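Local coordinates for extracellular solute-binding protein family 1 (Alicyclobacillus acidocaldarius subsp. acidocaldarius, PDB 4OVJ) that probably captures an extracellular solute, perhaps a sugar, as the substrate-binding component of an ABC importer, at residues Gly99-Leu104 / Trp298-Ser302; Ile92-Lys97 / Ile125-Gly131; Trp160-Ala164 / Tyr220-Leu224. The contacts are given in a common frame with arbitrary orientation. Residues are numbered along the deposited sequence.

Contact 1: residues Gly99-Leu104 / Trp298-Ser302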
loop_
_atom_site.group_PDB
_atom_site.type_symbol
_atom_site.label_atom_id
_atom_site.label_comp_id
_atom_site.label_asym_id
_atom_site.label_seq_id
_atom_site.Cartn_x
_atom_site.Cartn_y
_atom_site.Cartn_z
ATOM N N GLY A 99 19.441 -11.426 -13.720
ATOM C CA GLY A 99 19.083 -11.611 -15.115
ATOM C C GLY A 99 17.952 -12.595 -15.369
ATOM O O GLY A 99 17.805 -13.106 -16.469
ATOM N N GLN A 100 17.119 -12.824 -14.361
ATOM C CA GLN A 100 16.045 -13.807 -14.465
ATOM C C GLN A 100 14.723 -13.206 -14.976
ATOM O O GLN A 100 13.785 -13.942 -15.255
ATOM C CB GLN A 100 15.796 -14.464 -13.107
ATOM C CG GLN A 100 17.030 -15.090 -12.477
ATOM C CD GLN A 100 17.571 -16.277 -13.246
ATOM O OE1 GLN A 100 17.122 -16.591 -14.333
ATOM N NE2 GLN A 100 18.549 -16.949 -12.665
ATOM N N LEU A 101 14.645 -11.882 -15.058
ATOM C CA LEU A 101 13.409 -11.192 -15.419
ATOM C C LEU A 101 13.542 -10.423 -16.726
ATOM O O LEU A 101 14.520 -9.695 -16.949
ATOM C CB LEU A 101 12.987 -10.241 -14.296
ATOM C CG LEU A 101 12.815 -10.866 -12.910
ATOM C CD1 LEU A 101 12.323 -9.837 -11.898
ATOM C CD2 LEU A 101 11.862 -12.043 -12.966
ATOM N N LEU A 102 12.521 -10.568 -17.567
ATOM C CA LEU A 102 12.442 -9.879 -18.837
ATOM C C LEU A 102 12.256 -8.384 -18.626
ATOM O O LEU A 102 11.441 -7.954 -17.814
ATOM C CB LEU A 102 11.276 -10.423 -19.659
ATOM C CG LEU A 102 11.185 -9.992 -21.111
ATOM C CD1 LEU A 102 12.330 -10.575 -21.909
ATOM C CD2 LEU A 102 9.861 -10.462 -21.676
ATOM N N ASN A 103 13.019 -7.592 -19.362
ATOM C CA ASN A 103 12.834 -6.145 -19.361
ATOM C C ASN A 103 11.579 -5.814 -20.160
ATOM O O ASN A 103 11.510 -6.058 -21.371
ATOM C CB ASN A 103 14.063 -5.431 -19.939
ATOM C CG ASN A 103 14.010 -3.924 -19.769
ATOM O OD1 ASN A 103 13.004 -3.349 -19.368
ATOM N ND2 ASN A 103 15.105 -3.275 -20.098
ATOM N N LEU A 104 10.586 -5.278 -19.460
ATOM C CA LEU A 104 9.277 -4.973 -20.015
ATOM C C LEU A 104 9.168 -3.556 -20.548
ATOM O O LEU A 104 8.126 -3.180 -21.093
ATOM C CB LEU A 104 8.188 -5.199 -18.940
ATOM C CG LEU A 104 8.223 -6.549 -18.214
ATOM C CD1 LEU A 104 7.161 -6.597 -17.128
ATOM C CD2 LEU A 104 8.095 -7.705 -19.191
ATOM N N TRP A 298 3.461 -8.463 -11.569
ATOM C CA TRP A 298 3.608 -9.486 -12.592
ATOM C C TRP A 298 4.972 -9.301 -13.253
ATOM O O TRP A 298 5.307 -8.203 -13.683
ATOM C CB TRP A 298 2.542 -9.380 -13.679
ATOM C CG TRP A 298 1.133 -9.384 -13.220
ATOM C CD1 TRP A 298 0.190 -8.461 -13.545
ATOM C CD2 TRP A 298 0.486 -10.335 -12.364
ATOM N NE1 TRP A 298 -1.005 -8.777 -12.962
ATOM C CE2 TRP A 298 -0.854 -9.921 -12.225
ATOM C CE3 TRP A 298 0.905 -11.493 -11.698
ATOM C CZ2 TRP A 298 -1.766 -10.616 -11.444
ATOM C CZ3 TRP A 298 -0.011 -12.186 -10.933
ATOM C CH2 TRP A 298 -1.328 -11.748 -10.817
ATOM N N SER A 299 5.727 -10.394 -13.349
ATOM C CA SER A 299 7.011 -10.406 -14.027
ATOM C C SER A 299 7.032 -11.576 -15.025
ATOM O O SER A 299 6.274 -12.545 -14.899
ATOM C CB SER A 299 8.141 -10.561 -13.009
ATOM O OG SER A 299 8.281 -9.424 -12.156
ATOM N N ILE A 300 7.903 -11.469 -16.012
ATOM C CA ILE A 300 8.070 -12.488 -17.033
ATOM C C ILE A 300 9.512 -12.999 -16.989
ATOM O O ILE A 300 10.449 -12.223 -16.811
ATOM C CB ILE A 300 7.730 -11.932 -18.428
ATOM C CG1 ILE A 300 6.269 -11.495 -18.480
ATOM C CG2 ILE A 300 7.997 -12.963 -19.535
ATOM C CD1 ILE A 300 5.872 -10.758 -19.740
ATOM N N TYR A 301 9.676 -14.308 -17.168
ATOM C CA TYR A 301 10.997 -14.924 -17.208
ATOM C C TYR A 301 11.811 -14.373 -18.369
ATOM O O TYR A 301 11.336 -14.346 -19.504
ATOM C CB TYR A 301 10.837 -16.428 -17.373
ATOM C CG TYR A 301 12.093 -17.262 -17.319
ATOM C CD1 TYR A 301 13.158 -16.918 -16.501
ATOM C CD2 TYR A 301 12.175 -18.444 -18.052
ATOM C CE1 TYR A 301 14.298 -17.711 -16.442
ATOM C CE2 TYR A 301 13.296 -19.246 -17.991
ATOM C CZ TYR A 301 14.354 -18.881 -17.188
ATOM O OH TYR A 301 15.470 -19.691 -17.143
ATOM N N SER A 302 13.055 -13.979 -18.096
ATOM C CA SER A 302 13.906 -13.410 -19.134
ATOM C C SER A 302 14.102 -14.379 -20.295
ATOM O O SER A 302 14.307 -13.951 -21.423
ATOM C CB SER A 302 15.280 -13.051 -18.562
ATOM O OG SER A 302 15.867 -14.190 -17.954
HETATM O O HOH W 1 17.655 -18.760 -16.043
HETATM O O HOH W 2 9.641 -9.109 -16.081
#
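Backbone hydrogen bonds hold the loop 99-104 against the end of strand 293-300. Leu102 N donates to Ile300 O at 2.8 Å, and Ser302 N donates to Gln100 O at 2.9 Å. Both are nearly straight. They flank the bridge between Leu101 and Tyr301, a single one. A side-chain bond extends the pairing: Ser302 OG donates to Gly99 O at 2.7 Å. Gly99, with positive phi, ends helix 92-98 in a Schellman motif. Strand 293-300 lies between strands 84-87 and 128-144 in the mixed sheet of a family 1 extracellular solute-binding protein, and Tyr301 and Ser299 also bond through their backbones to Asp83 and Met85. Two waters bridge the segments. One joins Gln100 OE1 (2.8 Å) to Tyr301 OH (2.6 Å). The other accepts from Ile300 N (2.9 Å) and lies 2.8 Å from Leu102 O. Apolar contacts centre on Ile300. Its CG2 meets Leu102 CD2 and its CD1 meets Leu104 CD2, each at 3.8 Å.

Contact 2: residues Ile92-Lys97 / Ile125-Gly131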
loop_
_atom_site.group_PDB
_atom_site.type_symbol
_atom_site.label_atom_id
_atom_site.label_comp_id
_atom_site.label_asym_id
_atom_site.label_seq_id
_atom_site.Cartn_x
_atom_site.Cartn_y
_atom_site.Cartn_z
ATOM N N ILE A 92 12.335 -8.356 -6.040
ATOM C CA ILE A 92 12.456 -8.030 -7.451
ATOM C C ILE A 92 13.887 -7.611 -7.816
ATOM O O ILE A 92 14.379 -7.985 -8.880
ATOM C CB ILE A 92 11.400 -6.989 -7.901
ATOM C CG1 ILE A 92 11.388 -6.877 -9.429
ATOM C CG2 ILE A 92 11.617 -5.644 -7.221
ATOM C CD1 ILE A 92 10.157 -6.180 -9.964
ATOM N N ASP A 93 14.568 -6.879 -6.926
ATOM C CA ASP A 93 15.938 -6.448 -7.212
ATOM C C ASP A 93 16.832 -7.657 -7.442
ATOM O O ASP A 93 17.615 -7.686 -8.403
ATOM C CB ASP A 93 16.512 -5.599 -6.072
ATOM C CG ASP A 93 17.966 -5.201 -6.313
ATOM O OD1 ASP A 93 18.200 -4.259 -7.099
ATOM O OD2 ASP A 93 18.876 -5.823 -5.705
ATOM N N ALA A 94 16.722 -8.642 -6.555
ATOM C CA ALA A 94 17.579 -9.828 -6.624
ATOM C C ALA A 94 17.370 -10.582 -7.937
ATOM O O ALA A 94 18.333 -10.886 -8.650
ATOM C CB ALA A 94 17.328 -10.733 -5.432
ATOM N N TYR A 95 16.105 -10.855 -8.270
ATOM C CA TYR A 95 15.787 -11.579 -9.505
ATOM C C TYR A 95 16.217 -10.796 -10.755
ATOM O O TYR A 95 16.755 -11.372 -11.701
ATOM C CB TYR A 95 14.295 -11.932 -9.553
ATOM C CG TYR A 95 13.970 -13.155 -8.724
ATOM C CD1 TYR A 95 13.674 -13.051 -7.378
ATOM C CD2 TYR A 95 13.996 -14.423 -9.282
ATOM C CE1 TYR A 95 13.382 -14.174 -6.611
ATOM C CE2 TYR A 95 13.717 -15.546 -8.522
ATOM C CZ TYR A 95 13.416 -15.418 -7.187
ATOM O OH TYR A 95 13.154 -16.533 -6.425
ATOM N N ALA A 96 16.000 -9.486 -10.736
ATOM C CA ALA A 96 16.331 -8.617 -11.863
ATOM C C ALA A 96 17.833 -8.564 -12.092
ATOM O O ALA A 96 18.287 -8.687 -13.219
ATOM C CB ALA A 96 15.799 -7.210 -11.634
ATOM N N LYS A 97 18.591 -8.386 -11.015
ATOM C CA LYS A 97 20.042 -8.236 -11.130
ATOM C C LYS A 97 20.728 -9.516 -11.571
ATOM O O LYS A 97 21.774 -9.467 -12.238
ATOM C CB LYS A 97 20.619 -7.711 -9.814
ATOM C CG LYS A 97 20.228 -6.252 -9.647
ATOM C CD LYS A 97 20.967 -5.532 -8.542
ATOM C CE LYS A 97 20.856 -4.029 -8.776
ATOM N NZ LYS A 97 20.834 -3.254 -7.514
ATOM N N ILE A 125 14.461 -1.382 -12.010
ATOM C CA ILE A 125 15.757 -1.663 -11.401
ATOM C C ILE A 125 16.790 -1.224 -12.441
ATOM O O ILE A 125 16.749 -1.672 -13.581
ATOM C CB ILE A 125 15.925 -3.163 -11.079
ATOM C CG1 ILE A 125 14.839 -3.677 -10.112
ATOM C CG2 ILE A 125 17.305 -3.438 -10.494
ATOM C CD1 ILE A 125 14.957 -3.156 -8.690
ATOM N N ASP A 126 17.689 -0.318 -12.066
ATOM C CA ASP A 126 18.767 0.128 -12.971
ATOM C C ASP A 126 18.322 0.372 -14.419
ATOM O O ASP A 126 18.932 -0.149 -15.362
ATOM C CB ASP A 126 19.903 -0.900 -12.971
ATOM C CG ASP A 126 20.539 -1.079 -11.606
ATOM O OD1 ASP A 126 20.485 -0.139 -10.785
ATOM O OD2 ASP A 126 21.099 -2.170 -11.362
ATOM N N GLY A 127 17.245 1.136 -14.587
ATOM C CA GLY A 127 16.796 1.572 -15.909
ATOM C C GLY A 127 15.901 0.615 -16.680
ATOM O O GLY A 127 15.360 0.981 -17.722
ATOM N N GLY A 128 15.744 -0.608 -16.186
ATOM C CA GLY A 128 14.870 -1.595 -16.826
ATOM C C GLY A 128 13.613 -1.754 -15.999
ATOM O O GLY A 128 13.640 -1.532 -14.778
ATOM N N LEU A 129 12.521 -2.141 -16.654
ATOM C CA LEU A 129 11.246 -2.383 -15.970
ATOM C C LEU A 129 11.052 -3.890 -15.850
ATOM O O LEU A 129 10.846 -4.567 -16.844
ATOM C CB LEU A 129 10.098 -1.755 -16.761
ATOM C CG LEU A 129 8.678 -2.042 -16.284
ATOM C CD1 LEU A 129 8.445 -1.482 -14.894
ATOM C CD2 LEU A 129 7.662 -1.498 -17.284
ATOM N N TYR A 130 11.103 -4.415 -14.635
ATOM C CA TYR A 130 11.115 -5.869 -14.447
ATOM C C TYR A 130 9.864 -6.473 -13.824
ATOM O O TYR A 130 9.746 -7.691 -13.699
ATOM C CB TYR A 130 12.373 -6.260 -13.675
ATOM C CG TYR A 130 13.605 -5.937 -14.490
ATOM C CD1 TYR A 130 13.964 -6.727 -15.575
ATOM C CD2 TYR A 130 14.389 -4.832 -14.190
ATOM C CE1 TYR A 130 15.081 -6.444 -16.329
ATOM C CE2 TYR A 130 15.509 -4.533 -14.941
ATOM C CZ TYR A 130 15.854 -5.341 -16.009
ATOM O OH TYR A 130 16.963 -5.040 -16.752
ATOM N N GLY A 131 8.935 -5.622 -13.440
ATOM C CA GLY A 131 7.652 -6.069 -12.936
ATOM C C GLY A 131 6.660 -4.938 -13.053
ATOM O O GLY A 131 7.027 -3.777 -12.968
#
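Ala96 gives helix 92-98 a low point, and two larger side chains close on it. Its CB lies over one face of the Tyr130 ring, 4.1 Å from the ring centroid, in a CH-pi contact. The same CB meets Ile125 CG1 at 4.0 Å. Ile125 is the main bump of the other segment and has the most surface covered. Its CG2 lies 3.6 Å from Asp93 OD1 and 4.0 Å from Lys97 CE, so the side chain sits beside the salt bridge in which Lys97 NZ reaches Asp93 OD1 at 2.8 Å. Lys97 CE also comes within 3.2 Å of Asp126 OD2. One turn back, Ile92 fills the space at Gly131: its CD1 is 3.7 Å from Gly131 N. A side chain at Gly131 would strike that methyl. No hydrogen bond crosses the contact. A type I' turn from Ile125 to Gly128 makes a tight beta hairpin, which presents Ile125 and Tyr130 on one side. The helix packs on this side of the hairpin. Leu101, in the loop after the helix, touches Ile92 and Tyr130, while Tyr95 packs on helix 65-77 and strand 84-87.

Contact 3: residues Trp160-Ala164 / Tyr220-Leu224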
loop_
_atom_site.group_PDB
_atom_site.type_symbol
_atom_site.label_atom_id
_atom_site.label_comp_id
_atom_site.label_asym_id
_atom_site.label_seq_id
_atom_site.Cartn_x
_atom_site.Cartn_y
_atom_site.Cartn_z
ATOM N N TRP A 160 -1.466 19.841 7.692
ATOM C CA TRP A 160 -1.508 19.289 9.053
ATOM C C TRP A 160 -2.076 20.300 10.066
ATOM O O TRP A 160 -2.881 19.940 10.927
ATOM C CB TRP A 160 -0.109 18.859 9.501
ATOM C CG TRP A 160 0.411 17.615 8.863
ATOM C CD1 TRP A 160 1.477 17.516 8.042
ATOM C CD2 TRP A 160 -0.074 16.282 9.048
ATOM N NE1 TRP A 160 1.675 16.223 7.667
ATOM C CE2 TRP A 160 0.741 15.436 8.287
ATOM C CE3 TRP A 160 -1.129 15.722 9.783
ATOM C CZ2 TRP A 160 0.544 14.061 8.231
ATOM C CZ3 TRP A 160 -1.321 14.360 9.738
ATOM C CH2 TRP A 160 -0.481 13.536 8.970
ATOM N N GLN A 161 -1.662 21.560 9.976
ATOM C CA GLN A 161 -2.169 22.568 10.916
ATOM C C GLN A 161 -3.645 22.885 10.669
ATOM O O GLN A 161 -4.417 23.060 11.611
ATOM C CB GLN A 161 -1.303 23.824 10.886
ATOM C CG GLN A 161 0.068 23.617 11.541
ATOM C CD GLN A 161 -0.054 23.446 13.052
ATOM O OE1 GLN A 161 -0.796 24.185 13.697
ATOM N NE2 GLN A 161 0.641 22.452 13.615
ATOM N N GLN A 162 -4.061 22.931 9.407
ATOM C CA GLN A 162 -5.472 23.110 9.117
ATOM C C GLN A 162 -6.297 21.929 9.643
ATOM O O GLN A 162 -7.372 22.107 10.195
ATOM C CB GLN A 162 -5.703 23.281 7.622
ATOM C CG GLN A 162 -5.161 24.591 7.054
ATOM C CD GLN A 162 -5.108 24.624 5.526
ATOM O OE1 GLN A 162 -5.125 23.593 4.848
ATOM N NE2 GLN A 162 -5.013 25.825 4.982
ATOM N N TRP A 163 -5.768 20.728 9.464
ATOM C CA TRP A 163 -6.390 19.526 9.958
ATOM C C TRP A 163 -6.543 19.543 11.483
ATOM O O TRP A 163 -7.608 19.234 11.996
ATOM C CB TRP A 163 -5.585 18.312 9.487
ATOM C CG TRP A 163 -6.192 16.995 9.821
ATOM C CD1 TRP A 163 -5.599 15.988 10.521
ATOM C CD2 TRP A 163 -7.494 16.515 9.451
ATOM N NE1 TRP A 163 -6.444 14.905 10.601
ATOM C CE2 TRP A 163 -7.609 15.199 9.947
ATOM C CE3 TRP A 163 -8.561 17.058 8.728
ATOM C CZ2 TRP A 163 -8.749 14.434 9.761
ATOM C CZ3 TRP A 163 -9.695 16.287 8.539
ATOM C CH2 TRP A 163 -9.783 14.995 9.069
ATOM N N ALA A 164 -5.486 19.909 12.201
ATOM C CA ALA A 164 -5.558 19.998 13.668
ATOM C C ALA A 164 -6.648 20.962 14.121
ATOM O O ALA A 164 -7.387 20.672 15.069
ATOM C CB ALA A 164 -4.210 20.392 14.249
ATOM N N TYR A 220 3.248 16.972 17.212
ATOM C CA TYR A 220 1.974 17.208 16.553
ATOM C C TYR A 220 0.886 16.389 17.219
ATOM O O TYR A 220 -0.139 16.926 17.628
ATOM C CB TYR A 220 2.059 16.852 15.071
ATOM C CG TYR A 220 0.755 17.022 14.330
ATOM C CD1 TYR A 220 0.350 18.273 13.899
ATOM C CD2 TYR A 220 -0.079 15.931 14.075
ATOM C CE1 TYR A 220 -0.842 18.443 13.233
ATOM C CE2 TYR A 220 -1.272 16.094 13.391
ATOM C CZ TYR A 220 -1.647 17.357 12.971
ATOM O OH TYR A 220 -2.827 17.539 12.292
ATOM N N TRP A 221 1.131 15.093 17.367
ATOM C CA TRP A 221 0.132 14.216 17.989
ATOM C C TRP A 221 0.003 14.466 19.487
ATOM O O TRP A 221 -1.101 14.406 20.024
ATOM C CB TRP A 221 0.437 12.747 17.705
ATOM C CG TRP A 221 0.347 12.443 16.239
ATOM C CD1 TRP A 221 1.382 12.372 15.353
ATOM C CD2 TRP A 221 -0.846 12.232 15.480
ATOM N NE1 TRP A 221 0.905 12.121 14.089
ATOM C CE2 TRP A 221 -0.460 12.018 14.145
ATOM C CE3 TRP A 221 -2.210 12.185 15.806
ATOM C CZ2 TRP A 221 -1.381 11.766 13.132
ATOM C CZ3 TRP A 221 -3.127 11.940 14.799
ATOM C CH2 TRP A 221 -2.707 11.725 13.483
ATOM N N ALA A 222 1.120 14.774 20.153
ATOM C CA ALA A 222 1.068 15.081 21.584
ATOM C C ALA A 222 0.164 16.283 21.862
ATOM O O ALA A 222 -0.592 16.275 22.831
ATOM C CB ALA A 222 2.454 15.311 22.143
ATOM N N ASN A 223 0.213 17.294 20.991
ATOM C CA ASN A 223 -0.654 18.459 21.161
ATOM C C ASN A 223 -2.129 18.078 21.007
ATOM O O ASN A 223 -2.975 18.535 21.781
ATOM C CB ASN A 223 -0.245 19.588 20.236
ATOM C CG ASN A 223 1.030 20.290 20.691
ATOM O OD1 ASN A 223 1.413 20.247 21.864
ATOM N ND2 ASN A 223 1.687 20.944 19.767
ATOM N N LEU A 224 -2.432 17.206 20.057
ATOM C CA LEU A 224 -3.810 16.743 19.884
ATOM C C LEU A 224 -4.280 15.928 21.097
ATOM O O LEU A 224 -5.425 16.049 21.517
ATOM C CB LEU A 224 -3.953 15.924 18.604
ATOM C CG LEU A 224 -3.723 16.665 17.289
ATOM C CD1 LEU A 224 -3.709 15.688 16.134
ATOM C CD2 LEU A 224 -4.793 17.725 17.101
HETATM O O HOH W 3 0.660 21.425 16.742
#
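Tyr220 has the largest share of this contact, with 105 Å² covered by the other helix. It lies between two nearly parallel helical segments: the axes of 160-164 and 220-224 run at 11° and approach to 11.6 Å. The spacing is wide, and the long Tyr220 side chain spans it. Tyr220 OH donates a hydrogen bond to Trp160 O at 2.8 Å. The same carbonyl accepts the helical bond from Ala164 N at 2.9 Å, so it serves two donors. The hydroxyl also lies at the edge of the Trp163 ring, 3.6 Å from Trp163 CD1.

Trp160 comes second, with 54 Å² covered. The edge of its six-membered ring faces the Tyr220 ring in an offset edge-to-face pair. The centroids are 5.2 Å apart and the planes meet at 68°. Trp160 CZ3 also approaches Trp221 CZ2 at 4.3 Å. The indole nitrogen of Trp160 is hydrogen-bonded elsewhere, to Gln194.

Ala164 is third, with 39 Å². Its small CB lies 4.0 Å from Tyr220 CE1 and 3.9 Å from Leu224 CD2, so the helices come nearer here: the CA atoms of Ala164 and Leu224 are 7.2 Å apart. At the exposed side, a water accepts from Gln161 NE2 (3.3 Å) and Asn223 ND2 (3.2 Å).

This is helix-helix packing through an aromatic cluster, probably in the lobe remote from contacts 1 and 2. It joins the start of helix 160-174 to the later part of helix 211-226. Trp191 of helix 185-194 meets the Trp160 ring, and Phe148 of helix 145-149 meets Trp163.

Contacts 1 and 2 are neighbours, with centres 8 Å apart. Their segments alternate along the chain, and helix 92-98 runs from contact 2 into the loop of contact 1. Leu104 N lies 2.7 Å from Leu129 O, and Ser299 OG lies 2.7 Å from Tyr130 O; both are probable hydrogen bonds. Strands 128-144 and 293-300 pair in one sheet. Contact 3 is far away, on the opposite side of the chain's centre. Its centre is 45 Å from that of contact 1 and 40 Å from that of contact 2. This separation is consistent with the two lobes of a periplasmic-binding-protein fold, where the solute is expected to bind between the lobes.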